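Local structure of tailspike protein (6E1R) at residues A[16-21]-A[33-38]. The protein probably binds and cleaves capsular polysaccharide on the surface of Acinetobacter baumannii as a trimeric phage tailspike, a putative hydrolase. Sequence-based numbering, arbitrary orientation.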
ATOM      1  N   GLY A  16      16.989  26.230 -51.714  1.00 71.22           N
ATOM      2  CA  GLY A  16      15.950  27.225 -51.567  1.00 71.72           C
ATOM      3  C   GLY A  16      15.046  26.876 -50.403  1.00 80.70           C
ATOM      4  O   GLY A  16      15.366  26.017 -49.578  1.00 65.95           O
ATOM      5  N   VAL A  17      13.920  27.581 -50.341  1.00 79.83           N
ATOM      6  CA  VAL A  17      12.927  27.387 -49.294  1.00 65.97           C
ATOM      7  C   VAL A  17      11.557  27.216 -49.938  1.00 74.66           C
ATOM      8  O   VAL A  17      11.207  27.932 -50.883  1.00 81.76           O
ATOM      9  CB  VAL A  17      12.919  28.556 -48.285  1.00 67.33           C
ATOM     10  CG1 VAL A  17      14.228  28.601 -47.513  1.00 67.77           C
ATOM     11  CG2 VAL A  17      12.687  29.873 -48.994  1.00 81.33           C
ATOM     12  N   VAL A  18      10.794  26.245 -49.440  1.00 72.03           N
ATOM     13  CA  VAL A  18       9.426  26.008 -49.878  1.00 71.05           C
ATOM     14  C   VAL A  18       8.517  26.114 -48.659  1.00 71.90           C
ATOM     15  O   VAL A  18       8.950  25.950 -47.517  1.00 73.69           O
ATOM     16  CB  VAL A  18       9.255  24.647 -50.585  1.00 67.90           C
ATOM     17  CG1 VAL A  18      10.224  24.531 -51.750  1.00 64.35           C
ATOM     18  CG2 VAL A  18       9.471  23.509 -49.607  1.00 68.01           C
ATOM     19  N   ASN A  19       7.241  26.403 -48.913  1.00 68.89           N
ATOM     20  CA  ASN A  19       6.300  26.692 -47.840  1.00 69.29           C
ATOM     21  C   ASN A  19       5.227  25.626 -47.658  1.00 69.54           C
ATOM     22  O   ASN A  19       4.399  25.756 -46.750  1.00 69.69           O
ATOM     23  CB  ASN A  19       5.639  28.059 -48.069  1.00 69.93           C
ATOM     24  CG  ASN A  19       4.798  28.100 -49.328  1.00 74.72           C
ATOM     25  OD1 ASN A  19       4.854  27.195 -50.157  1.00 76.24           O
ATOM     26  ND2 ASN A  19       4.011  29.160 -49.477  1.00 77.69           N
ATOM     27  N   SER A  20       5.210  24.581 -48.484  1.00 65.62           N
ATOM     28  CA  SER A  20       4.170  23.565 -48.379  1.00 60.67           C
ATOM     29  C   SER A  20       4.670  22.272 -49.008  1.00 58.90           C
ATOM     30  O   SER A  20       5.678  22.248 -49.718  1.00 57.20           O
ATOM     31  CB  SER A  20       2.868  24.020 -49.047  1.00 59.30           C
ATOM     32  OG  SER A  20       3.048  24.205 -50.440  1.00 62.64           O
ATOM     33  N   LYS A  21       3.933  21.192 -48.737  1.00 61.27           N
ATOM     34  CA  LYS A  21       4.276  19.892 -49.302  1.00 57.33           C
ATOM     35  C   LYS A  21       3.972  19.832 -50.792  1.00 60.27           C
ATOM     36  O   LYS A  21       4.696  19.171 -51.545  1.00 57.59           O
ATOM     37  CB  LYS A  21       3.529  18.787 -48.551  1.00 54.26           C
ATOM     38  CG  LYS A  21       3.783  17.377 -49.062  1.00 52.44           C
ATOM     39  CD  LYS A  21       2.563  16.819 -49.777  1.00 53.64           C
ATOM     40  CE  LYS A  21       2.777  15.372 -50.192  1.00 53.63           C
ATOM     41  NZ  LYS A  21       1.545  14.770 -50.774  1.00 55.15           N
ATOM     42  N   GLN A  33      21.164  17.837 -52.893  1.00 68.80           N
ATOM     43  CA  GLN A  33      20.600  19.163 -52.681  1.00 70.96           C
ATOM     44  C   GLN A  33      19.666  19.154 -51.479  1.00 64.05           C
ATOM     45  O   GLN A  33      18.880  18.223 -51.286  1.00 66.38           O
ATOM     46  CB  GLN A  33      19.853  19.633 -53.928  1.00 73.52           C
ATOM     47  CG  GLN A  33      20.745  19.865 -55.134  1.00 71.83           C
ATOM     48  CD  GLN A  33      20.002  20.499 -56.293  1.00 73.14           C
ATOM     49  OE1 GLN A  33      18.820  20.235 -56.508  1.00 71.06           O
ATOM     50  NE2 GLN A  33      20.695  21.343 -57.049  1.00 82.93           N
ATOM     51  N   VAL A  34      19.753  20.205 -50.670  1.00 64.43           N
ATOM     52  CA  VAL A  34      18.971  20.328 -49.449  1.00 61.93           C
ATOM     53  C   VAL A  34      18.063  21.542 -49.582  1.00 62.20           C
ATOM     54  O   VAL A  34      18.480  22.590 -50.089  1.00 64.88           O
ATOM     55  CB  VAL A  34      19.882  20.428 -48.206  1.00 62.28           C
ATOM     56  CG1 VAL A  34      19.374  21.466 -47.219  1.00 61.76           C
ATOM     57  CG2 VAL A  34      20.009  19.067 -47.543  1.00 67.09           C
ATOM     58  N   VAL A  35      16.817  21.393 -49.134  1.00 60.04           N
ATOM     59  CA  VAL A  35      15.822  22.454 -49.188  1.00 60.09           C
ATOM     60  C   VAL A  35      15.201  22.604 -47.804  1.00 66.26           C
ATOM     61  O   VAL A  35      15.221  21.684 -46.984  1.00 74.24           O
ATOM     62  CB  VAL A  35      14.738  22.161 -50.254  1.00 59.66           C
ATOM     63  CG1 VAL A  35      13.834  21.022 -49.801  1.00 58.53           C
ATOM     64  CG2 VAL A  35      13.930  23.407 -50.589  1.00 61.10           C
ATOM     65  N   LEU A  36      14.658  23.791 -47.547  1.00 65.31           N
ATOM     66  CA  LEU A  36      13.995  24.109 -46.288  1.00 63.78           C
ATOM     67  C   LEU A  36      12.498  24.234 -46.529  1.00 66.76           C
ATOM     68  O   LEU A  36      12.061  25.074 -47.322  1.00 67.88           O
ATOM     69  CB  LEU A  36      14.550  25.400 -45.684  1.00 62.02           C
ATOM     70  CG  LEU A  36      13.749  26.031 -44.538  1.00 60.01           C
ATOM     71  CD1 LEU A  36      13.597  25.082 -43.362  1.00 57.01           C
ATOM     72  CD2 LEU A  36      14.394  27.333 -44.087  1.00 62.14           C
HETATM   73  N   MSE A  37      11.718  23.400 -45.849  1.00 63.43           N
HETATM   74  CA  MSE A  37      10.269  23.496 -45.927  1.00 67.97           C
HETATM   75  C   MSE A  37       9.717  24.093 -44.640  1.00 72.71           C
HETATM   76  O   MSE A  37       9.984  23.592 -43.549  1.00 74.99           O
HETATM   77  CB  MSE A  37       9.638  22.129 -46.194  1.00 62.46           C
HETATM   78  CG  MSE A  37       8.154  22.201 -46.522  1.00 66.20           C
HETATM   79 SE   MSE A  37       7.377  20.485 -47.017  1.00 74.29          SE
HETATM   80  CE  MSE A  37       7.338  19.651 -45.254  1.00 69.79           C
ATOM     81  N   THR A  38       8.954  25.175 -44.774  1.00 78.27           N
ATOM     82  CA  THR A  38       8.349  25.859 -43.632  1.00 80.06           C
ATOM     83  C   THR A  38       6.877  25.462 -43.586  1.00 79.12           C
ATOM     84  O   THR A  38       6.013  26.138 -44.145  1.00 89.61           O
ATOM     85  CB  THR A  38       8.523  27.368 -43.739  1.00 79.58           C
ATOM     86  OG1 THR A  38       7.864  27.844 -44.920  1.00 80.44           O
ATOM     87  CG2 THR A  38       9.999  27.729 -43.809  1.00 80.06           C
TER
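Val18 O is gripped by two donors of Thr38: the backbone N, 2.9 Å away, and more weakly OG1 at 3.4 Å. Threonine suits the position just past strand 34-37 because its short hydroxyl, between the backbone N and the carbonyl carbon (chi1 62°), reaches Val18 O weakly and also meets its stronger partner, Lys52 NZ of the second subunit. Val18 N bonds to Leu36 O at 2.7 Å, and Leu36 N to Gly16 O at 3.1 Å, which zips the two strands together in parallel.

Beta-branched and long apolar residues fill both faces. On one, Val17 and Leu36 lie side by side, CG1 against CD2 at 3.7 Å, next to Met12 and His50 of the second subunit. On the other, Val18 spreads its two methyls: CG2 meets Met37 CG, set anti to the backbone N (chi1 -170°), at 3.6 Å, while CG1 faces Val35 CG2 at 4.0 Å. SE of Met37, a selenomethionine, reaches the backbone O of Ser20, the N-cap of helix 21-25.

That helix packs over the Val18 and Val35 face and completes a beta-alpha-beta unit at the N-terminal end of this fragment of the tailspike, where strand 34-37 lies between 16-18 and antiparallel strand 49-53.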